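Local coordinates for serpin (Taeniopygia guttata, PDB 5HGC), which is a serpin that probably inhibits serine proteases and binds the steroid cortisol, at residues F20-E25 against N286-M291; S171-K176 against V317-S322. All blocks are in the same frame, centred on the assembly; numbering follows the deposited sequence.

Contact 1. Residues F20-E25 against N286-M291; sequences FQFFRE and NTLRKM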
ATOM      1  N   PHE A  20       2.437   7.840   5.579  1.00 29.09           N
ATOM      2  CA  PHE A  20       1.414   8.677   6.190  1.00 33.93           C
ATOM      3  C   PHE A  20       1.222  10.118   5.647  1.00 37.11           C
ATOM      4  O   PHE A  20       0.068  10.596   5.616  1.00 33.10           O
ATOM      5  CB  PHE A  20       1.421   8.535   7.723  1.00 34.18           C
ATOM      6  CG  PHE A  20       1.179   7.114   8.157  1.00 33.92           C
ATOM      7  CD1 PHE A  20      -0.087   6.539   8.016  1.00 31.88           C
ATOM      8  CD2 PHE A  20       2.234   6.321   8.596  1.00 32.33           C
ATOM      9  CE1 PHE A  20      -0.297   5.200   8.345  1.00 34.36           C
ATOM     10  CE2 PHE A  20       2.027   4.981   8.921  1.00 33.16           C
ATOM     11  CZ  PHE A  20       0.766   4.415   8.802  1.00 31.40           C
ATOM     12  N   GLN A  21       2.279  10.793   5.156  1.00 35.75           N
ATOM     13  CA  GLN A  21       1.991  12.069   4.439  1.00 38.05           C
ATOM     14  C   GLN A  21       1.111  11.828   3.244  1.00 36.41           C
ATOM     15  O   GLN A  21       0.201  12.617   2.960  1.00 42.48           O
ATOM     16  CB  GLN A  21       3.214  12.804   3.938  1.00 40.53           C
ATOM     17  CG  GLN A  21       4.208  13.132   5.008  1.00 51.15           C
ATOM     18  CD  GLN A  21       5.555  13.446   4.421  1.00 58.63           C
ATOM     19  OE1 GLN A  21       5.637  14.074   3.333  1.00 59.14           O
ATOM     20  NE2 GLN A  21       6.635  13.012   5.130  1.00 51.72           N
ATOM     21  N   PHE A  22       1.389  10.739   2.537  1.00 31.82           N
ATOM     22  CA  PHE A  22       0.627  10.439   1.360  1.00 30.84           C
ATOM     23  C   PHE A  22      -0.827  10.313   1.763  1.00 31.54           C
ATOM     24  O   PHE A  22      -1.695  10.941   1.100  1.00 31.73           O
ATOM     25  CB  PHE A  22       1.131   9.171   0.668  1.00 29.02           C
ATOM     26  CG  PHE A  22       0.488   8.922  -0.663  1.00 27.81           C
ATOM     27  CD1 PHE A  22      -0.737   8.282  -0.754  1.00 26.70           C
ATOM     28  CD2 PHE A  22       1.133   9.310  -1.852  1.00 27.04           C
ATOM     29  CE1 PHE A  22      -1.332   8.064  -2.002  1.00 29.31           C
ATOM     30  CE2 PHE A  22       0.556   9.072  -3.097  1.00 24.89           C
ATOM     31  CZ  PHE A  22      -0.692   8.470  -3.180  1.00 26.27           C
ATOM     32  N   PHE A  23      -1.072   9.503   2.820  1.00 29.15           N
ATOM     33  CA  PHE A  23      -2.403   9.296   3.406  1.00 30.77           C
ATOM     34  C   PHE A  23      -3.126  10.605   3.777  1.00 31.99           C
ATOM     35  O   PHE A  23      -4.301  10.772   3.386  1.00 28.56           O
ATOM     36  CB  PHE A  23      -2.336   8.414   4.663  1.00 32.33           C
ATOM     37  CG  PHE A  23      -3.689   8.031   5.202  1.00 32.86           C
ATOM     38  CD1 PHE A  23      -4.589   7.286   4.430  1.00 34.35           C
ATOM     39  CD2 PHE A  23      -4.097   8.448   6.454  1.00 34.14           C
ATOM     40  CE1 PHE A  23      -5.847   6.902   4.908  1.00 32.19           C
ATOM     41  CE2 PHE A  23      -5.371   8.079   6.934  1.00 34.47           C
ATOM     42  CZ  PHE A  23      -6.240   7.296   6.165  1.00 31.21           C
ATOM     43  N   ARG A  24      -2.432  11.506   4.511  1.00 31.06           N
ATOM     44  CA  ARG A  24      -2.985  12.829   4.889  1.00 35.23           C
ATOM     45  C   ARG A  24      -3.445  13.606   3.673  1.00 38.40           C
ATOM     46  O   ARG A  24      -4.578  14.080   3.666  1.00 41.72           O
ATOM     47  CB  ARG A  24      -2.081  13.645   5.866  1.00 36.54           C
ATOM     48  CG  ARG A  24      -1.834  12.872   7.184  1.00 39.91           C
ATOM     49  CD  ARG A  24      -1.234  13.651   8.329  1.00 42.58           C
ATOM     50  NE  ARG A  24       0.167  14.038   8.135  1.00 49.82           N
ATOM     51  CZ  ARG A  24       1.233  13.230   8.256  1.00 49.36           C
ATOM     52  NH1 ARG A  24       1.096  11.939   8.539  1.00 53.44           N
ATOM     53  NH2 ARG A  24       2.458  13.715   8.068  1.00 44.62           N
ATOM     54  N   GLU A  25      -2.598  13.642   2.630  1.00 42.10           N
ATOM     55  CA  GLU A  25      -2.866  14.311   1.343  1.00 41.87           C
ATOM     56  C   GLU A  25      -4.065  13.780   0.620  1.00 42.17           C
ATOM     57  O   GLU A  25      -4.926  14.548   0.195  1.00 51.51           O
ATOM     58  CB  GLU A  25      -1.669  14.232   0.381  1.00 45.48           C
ATOM     59  CG  GLU A  25      -0.530  15.212   0.632  1.00 53.20           C
ATOM     60  CD  GLU A  25      -0.938  16.705   0.594  1.00 60.13           C
ATOM     61  OE1 GLU A  25      -2.016  17.103   0.025  1.00 55.03           O
ATOM     62  OE2 GLU A  25      -0.124  17.486   1.144  1.00 55.89           O
ATOM     63  N   ASN A 286      -0.598  14.471  -8.857  1.00 47.94           N
ATOM     64  CA  ASN A 286      -0.903  15.678  -8.067  1.00 51.13           C
ATOM     65  C   ASN A 286      -0.394  15.522  -6.677  1.00 54.26           C
ATOM     66  O   ASN A 286       0.185  16.481  -6.106  1.00 51.37           O
ATOM     67  CB  ASN A 286      -2.395  15.904  -7.850  1.00 60.71           C
ATOM     68  CG  ASN A 286      -3.167  16.012  -9.112  1.00 70.11           C
ATOM     69  OD1 ASN A 286      -2.612  16.096 -10.213  1.00 79.75           O
ATOM     70  ND2 ASN A 286      -4.482  15.996  -8.965  1.00 74.94           N
ATOM     71  N   THR A 287      -0.670  14.318  -6.133  1.00 44.36           N
ATOM     72  CA  THR A 287      -0.428  13.993  -4.747  1.00 39.62           C
ATOM     73  C   THR A 287       1.062  14.106  -4.557  1.00 42.62           C
ATOM     74  O   THR A 287       1.509  14.791  -3.637  1.00 46.19           O
ATOM     75  CB  THR A 287      -0.935  12.585  -4.396  1.00 38.45           C
ATOM     76  OG1 THR A 287      -2.288  12.425  -4.846  1.00 34.54           O
ATOM     77  CG2 THR A 287      -0.854  12.357  -2.908  1.00 35.39           C
ATOM     78  N   LEU A 288       1.832  13.500  -5.469  1.00 39.72           N
ATOM     79  CA  LEU A 288       3.281  13.563  -5.369  1.00 39.48           C
ATOM     80  C   LEU A 288       3.816  14.965  -5.664  1.00 40.69           C
ATOM     81  O   LEU A 288       4.813  15.373  -5.054  1.00 40.68           O
ATOM     82  CB  LEU A 288       3.958  12.485  -6.231  1.00 39.96           C
ATOM     83  CG  LEU A 288       3.462  11.060  -5.948  1.00 43.67           C
ATOM     84  CD1 LEU A 288       3.993  10.188  -7.044  1.00 39.00           C
ATOM     85  CD2 LEU A 288       3.811  10.485  -4.575  1.00 34.93           C
ATOM     86  N   ARG A 289       3.181  15.696  -6.589  1.00 43.43           N
ATOM     87  CA  ARG A 289       3.538  17.117  -6.820  1.00 47.38           C
ATOM     88  C   ARG A 289       3.413  17.892  -5.504  1.00 48.94           C
ATOM     89  O   ARG A 289       4.390  18.530  -5.053  1.00 47.00           O
ATOM     90  CB  ARG A 289       2.702  17.757  -7.916  1.00 53.47           C
ATOM     91  CG  ARG A 289       3.280  17.656  -9.313  1.00 65.84           C
ATOM     92  CD  ARG A 289       2.431  18.436 -10.325  1.00 80.70           C
ATOM     93  NE  ARG A 289       1.125  17.800 -10.614  1.00 87.90           N
ATOM     94  CZ  ARG A 289       0.843  17.023 -11.674  1.00 85.95           C
ATOM     95  NH1 ARG A 289      -0.391  16.503 -11.814  1.00 66.94           N
ATOM     96  NH2 ARG A 289       1.780  16.756 -12.598  1.00 77.01           N
ATOM     97  N   LYS A 290       2.243  17.757  -4.854  1.00 48.59           N
ATOM     98  CA  LYS A 290       1.999  18.356  -3.546  1.00 43.53           C
ATOM     99  C   LYS A 290       3.020  17.882  -2.536  1.00 42.14           C
ATOM    100  O   LYS A 290       3.306  18.607  -1.605  1.00 43.71           O
ATOM    101  CB  LYS A 290       0.588  18.089  -3.037  1.00 45.92           C
ATOM    102  CG  LYS A 290      -0.452  18.943  -3.701  1.00 57.21           C
ATOM    103  CD  LYS A 290      -1.834  18.302  -3.671  1.00 71.13           C
ATOM    104  CE  LYS A 290      -2.780  19.045  -4.621  1.00 77.61           C
ATOM    105  NZ  LYS A 290      -3.825  18.207  -5.295  1.00 78.33           N
ATOM    106  N   MET A 291       3.591  16.688  -2.687  1.00 39.63           N
ATOM    107  CA  MET A 291       4.605  16.262  -1.702  1.00 38.55           C
ATOM    108  C   MET A 291       6.011  16.693  -2.038  1.00 41.11           C
ATOM    109  O   MET A 291       6.972  16.338  -1.326  1.00 42.93           O
ATOM    110  CB  MET A 291       4.536  14.789  -1.447  1.00 37.07           C
ATOM    111  CG  MET A 291       3.262  14.455  -0.712  1.00 39.00           C
ATOM    112  SD  MET A 291       3.075  12.684  -0.671  1.00 42.47           S
ATOM    113  CE  MET A 291       4.456  12.301   0.457  1.00 33.33           C
TER

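Contact 2. Residues S171-K176 against V317-S322; sequences SFVYFK and VVHKAS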
ATOM      1  N   SER A 171       2.480   0.862 -10.891  1.00 33.67           N
ATOM      2  CA  SER A 171       2.666  -0.101  -9.781  1.00 29.79           C
ATOM      3  C   SER A 171       1.360  -0.716  -9.367  1.00 29.20           C
ATOM      4  O   SER A 171       0.323  -0.036  -9.245  1.00 26.90           O
ATOM      5  CB  SER A 171       3.445   0.429  -8.582  1.00 29.43           C
ATOM      6  OG  SER A 171       2.638   1.388  -7.940  1.00 31.13           O
ATOM      7  N   PHE A 172       1.410  -2.026  -9.158  1.00 25.66           N
ATOM      8  CA  PHE A 172       0.228  -2.722  -8.797  1.00 25.98           C
ATOM      9  C   PHE A 172       0.575  -3.867  -7.874  1.00 25.43           C
ATOM     10  O   PHE A 172       1.687  -4.370  -7.884  1.00 26.21           O
ATOM     11  CB  PHE A 172      -0.516  -3.179 -10.043  1.00 24.46           C
ATOM     12  CG  PHE A 172       0.345  -3.915 -11.023  1.00 29.73           C
ATOM     13  CD1 PHE A 172       1.245  -3.217 -11.871  1.00 30.74           C
ATOM     14  CD2 PHE A 172       0.265  -5.316 -11.133  1.00 29.00           C
ATOM     15  CE1 PHE A 172       2.043  -3.924 -12.784  1.00 32.16           C
ATOM     16  CE2 PHE A 172       1.059  -6.011 -12.067  1.00 28.48           C
ATOM     17  CZ  PHE A 172       1.943  -5.321 -12.881  1.00 29.17           C
ATOM     18  N   VAL A 173      -0.403  -4.289  -7.090  1.00 26.10           N
ATOM     19  CA  VAL A 173      -0.180  -5.300  -6.026  1.00 25.52           C
ATOM     20  C   VAL A 173      -1.527  -5.791  -5.563  1.00 24.63           C
ATOM     21  O   VAL A 173      -2.427  -4.985  -5.332  1.00 24.79           O
ATOM     22  CB  VAL A 173       0.673  -4.755  -4.847  1.00 21.64           C
ATOM     23  CG1 VAL A 173       0.079  -3.462  -4.314  1.00 19.69           C
ATOM     24  CG2 VAL A 173       0.854  -5.823  -3.798  1.00 21.46           C
ATOM     25  N   TYR A 174      -1.655  -7.113  -5.513  1.00 25.45           N
ATOM     26  CA  TYR A 174      -2.815  -7.801  -4.951  1.00 30.06           C
ATOM     27  C   TYR A 174      -2.325  -8.581  -3.701  1.00 32.51           C
ATOM     28  O   TYR A 174      -1.209  -9.148  -3.707  1.00 27.77           O
ATOM     29  CB  TYR A 174      -3.461  -8.782  -5.960  1.00 30.13           C
ATOM     30  CG  TYR A 174      -4.428  -9.774  -5.302  1.00 33.21           C
ATOM     31  CD1 TYR A 174      -5.804  -9.447  -5.114  1.00 34.46           C
ATOM     32  CD2 TYR A 174      -3.977 -11.039  -4.825  1.00 33.32           C
ATOM     33  CE1 TYR A 174      -6.698 -10.368  -4.535  1.00 31.93           C
ATOM     34  CE2 TYR A 174      -4.864 -11.943  -4.202  1.00 30.49           C
ATOM     35  CZ  TYR A 174      -6.202 -11.597  -4.062  1.00 32.50           C
ATOM     36  OH  TYR A 174      -7.049 -12.486  -3.471  1.00 34.36           O
ATOM     37  N   PHE A 175      -3.164  -8.626  -2.654  1.00 28.84           N
ATOM     38  CA  PHE A 175      -2.850  -9.416  -1.488  1.00 26.93           C
ATOM     39  C   PHE A 175      -4.118 -10.038  -0.930  1.00 27.60           C
ATOM     40  O   PHE A 175      -5.211  -9.440  -0.973  1.00 30.12           O
ATOM     41  CB  PHE A 175      -2.112  -8.538  -0.443  1.00 26.94           C
ATOM     42  CG  PHE A 175      -1.686  -9.273   0.826  1.00 28.53           C
ATOM     43  CD1 PHE A 175      -0.589 -10.174   0.822  1.00 29.50           C
ATOM     44  CD2 PHE A 175      -2.380  -9.081   2.030  1.00 26.07           C
ATOM     45  CE1 PHE A 175      -0.198 -10.855   1.992  1.00 29.07           C
ATOM     46  CE2 PHE A 175      -1.989  -9.765   3.197  1.00 28.17           C
ATOM     47  CZ  PHE A 175      -0.896 -10.659   3.184  1.00 27.25           C
ATOM     48  N   LYS A 176      -3.969 -11.251  -0.421  1.00 28.94           N
ATOM     49  CA  LYS A 176      -4.952 -11.894   0.466  1.00 30.03           C
ATOM     50  C   LYS A 176      -4.164 -12.621   1.538  1.00 34.61           C
ATOM     51  O   LYS A 176      -3.281 -13.485   1.264  1.00 35.94           O
ATOM     52  CB  LYS A 176      -5.855 -12.853  -0.292  1.00 29.80           C
ATOM     53  CG  LYS A 176      -6.774 -13.695   0.583  1.00 36.61           C
ATOM     54  CD  LYS A 176      -7.994 -14.167  -0.214  1.00 38.43           C
ATOM     55  CE  LYS A 176      -8.901 -15.002   0.651  1.00 40.41           C
ATOM     56  NZ  LYS A 176      -9.846 -15.871  -0.086  1.00 41.20           N
ATOM     57  N   VAL A 317       1.482   8.120 -13.835  1.00 42.34           N
ATOM     58  CA  VAL A 317       1.782   7.018 -12.898  1.00 33.08           C
ATOM     59  C   VAL A 317       0.489   6.558 -12.318  1.00 34.66           C
ATOM     60  O   VAL A 317      -0.195   7.322 -11.650  1.00 38.38           O
ATOM     61  CB  VAL A 317       2.821   7.353 -11.818  1.00 34.15           C
ATOM     62  CG1 VAL A 317       2.656   8.753 -11.253  1.00 37.21           C
ATOM     63  CG2 VAL A 317       2.860   6.291 -10.708  1.00 33.87           C
ATOM     64  N   VAL A 318       0.120   5.329 -12.659  1.00 35.67           N
ATOM     65  CA  VAL A 318      -1.055   4.643 -12.118  1.00 35.47           C
ATOM     66  C   VAL A 318      -0.634   3.648 -11.056  1.00 33.66           C
ATOM     67  O   VAL A 318       0.267   2.842 -11.299  1.00 37.08           O
ATOM     68  CB  VAL A 318      -1.858   3.920 -13.200  1.00 36.44           C
ATOM     69  CG1 VAL A 318      -3.164   3.396 -12.605  1.00 37.22           C
ATOM     70  CG2 VAL A 318      -2.202   4.935 -14.283  1.00 40.82           C
ATOM     71  N   HIS A 319      -1.265   3.739  -9.879  1.00 29.60           N
ATOM     72  CA  HIS A 319      -1.100   2.768  -8.800  1.00 28.28           C
ATOM     73  C   HIS A 319      -2.393   2.028  -8.518  1.00 29.09           C
ATOM     74  O   HIS A 319      -3.417   2.670  -8.321  1.00 33.66           O
ATOM     75  CB  HIS A 319      -0.631   3.448  -7.543  1.00 29.90           C
ATOM     76  CG  HIS A 319      -0.574   2.525  -6.371  1.00 33.68           C
ATOM     77  ND1 HIS A 319       0.384   1.539  -6.246  1.00 35.44           N
ATOM     78  CD2 HIS A 319      -1.389   2.403  -5.295  1.00 31.66           C
ATOM     79  CE1 HIS A 319       0.167   0.868  -5.126  1.00 37.24           C
ATOM     80  NE2 HIS A 319      -0.899   1.377  -4.529  1.00 33.49           N
ATOM     81  N   LYS A 320      -2.387   0.697  -8.524  1.00 27.22           N
ATOM     82  CA  LYS A 320      -3.605  -0.039  -8.153  1.00 28.44           C
ATOM     83  C   LYS A 320      -3.277  -1.092  -7.088  1.00 29.81           C
ATOM     84  O   LYS A 320      -2.394  -1.946  -7.300  1.00 31.22           O
ATOM     85  CB  LYS A 320      -4.314  -0.662  -9.371  1.00 31.34           C
ATOM     86  CG  LYS A 320      -5.748  -1.158  -9.138  1.00 36.06           C
ATOM     87  CD  LYS A 320      -6.424  -1.487 -10.461  1.00 40.83           C
ATOM     88  CE  LYS A 320      -7.958  -1.636 -10.398  1.00 42.73           C
ATOM     89  NZ  LYS A 320      -8.537  -3.009 -10.149  1.00 44.08           N
ATOM     90  N   ALA A 321      -3.957  -1.006  -5.939  1.00 26.19           N
ATOM     91  CA  ALA A 321      -3.788  -1.995  -4.864  1.00 25.53           C
ATOM     92  C   ALA A 321      -5.092  -2.729  -4.669  1.00 26.43           C
ATOM     93  O   ALA A 321      -6.158  -2.158  -4.759  1.00 27.54           O
ATOM     94  CB  ALA A 321      -3.338  -1.365  -3.559  1.00 20.82           C
ATOM     95  N   SER A 322      -5.001  -4.004  -4.361  1.00 26.91           N
ATOM     96  CA  SER A 322      -6.165  -4.805  -4.271  1.00 26.76           C
ATOM     97  C   SER A 322      -6.021  -5.843  -3.150  1.00 27.58           C
ATOM     98  O   SER A 322      -4.956  -6.464  -2.954  1.00 30.15           O
ATOM     99  CB  SER A 322      -6.362  -5.428  -5.629  1.00 28.90           C
ATOM    100  OG  SER A 322      -7.576  -6.063  -5.663  1.00 32.53           O
TER

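Contact 1. Residues F20-E25 against N286-M291
Helix 12-29 and the short helix 285-290 meet here at 116°, with their local axes 10.1 Å apart, and the contact between 20-25 and 286-291 is made without a hydrogen bond across it. Aromatic contacts come first. Phe-22 holds CG anti to its backbone N (chi1 -172°), which carries the ring out to the second helix. There the methyl CG2 of Thr-287 sits over one face as a CH-pi contact, 3.9 Å from the centroid of the Phe-22 ring and offset toward its rim. Leu-288 comes in at the ring edge, its CD2 3.8 Å from CE2 of Phe-22. Met-291, just past the end of helix 285-290, adds a Met-aromatic contact, its SD approaching the same ring obliquely at 5.3 Å from the centroid.

Van der Waals contacts of the longer chains spread outward from the ring. Met-291 bends at chi3 (69°) and lays CE against CB and the amide OE1 of Gln-21, 3.6 Å from the latter, while its CG slides past CG of Glu-25. CB of Glu-25 lies 3.9 Å from CG2 of Thr-287. Charge contributes only loosely: OE1 of Glu-25 lies against the chain of Lys-290, 5.7 Å from its NZ, too far for a salt bridge. Helix 39-52 adds a third partner to this helix-helix packing, which in the serpin fold joins helix 12-29, helix A, to the short helix that follows strand 265-283.

Contact 2. Residues S171-K176 against V317-S322
Strands 171-176 and 317-322 run parallel, 4° apart in direction with local axes 4.8 Å from each other, and are laced by five backbone hydrogen bonds. They are the third and fifth strands of serpin beta-sheet A, between which the reactive centre loop inserts as a fourth strand when a serpin is cleaved or goes latent; their direct pairing fits a sheet that has not taken up its loop. The ladder has the alternating pattern of parallel strands: Ser-171 gives its N to O of Val-318 and its O to N of Lys-320, and Val-173 does the same with Lys-320 O and Ser-322 N. Phe-175 N closes the run on Ser-322 O at 2.8 Å.

On the face of the sheet bearing Phe-172, Tyr-174, Lys-320 and Ser-322, the Phe-172 ring turns away to pack on helix 135-149. Tyr-174 extends with CG anti to N (chi1 165°), so that OG of Ser-322 lies at its ring edge, 3.9 Å from CD1 of Tyr-174, while the Tyr-174 OH is hydrogen-bonded to OD2 of Asp-324. Helix 39-52 and Ser-38 just before it pack on the other face. Here CG1 of Val-173 touches CB of Ala-321 at 4.1 Å, and the imidazole of His-319, swung anti to its backbone N, reaches the start of that helix, where NE2 is hydrogen-bonded to the backbone N of Ser-38. Ser-171 holds OG in the crowded position between its N and carbonyl carbon (chi1 69°), which brings it to the edge of the His-319 ring, in plane, with OG hydrogen-bonded to ND1 at 2.8 Å.

How the contacts relate
The centres of contacts 1 and 2 lie about 17 Å apart, and their nearest atoms come within about 5 Å without touching. Helix 39-52 bridges them: Ile-42 touches both Phe-22 of contact 1 and His-319 of contact 2, while Phe-46 touches Leu-288 and Val-317 alike. Strand 265-283 is a second tie, since it pairs with strand 316-325 and is soon followed by helix 285-290. Cortisol is bound apart from both, about 12 Å from the side chain of Gln-21 and about 13 Å from that of Phe-175. Helix 12-29 nevertheless reaches the steroid at its N-terminal end, where Val-12, Pro-13 and Ala-16 line the pocket.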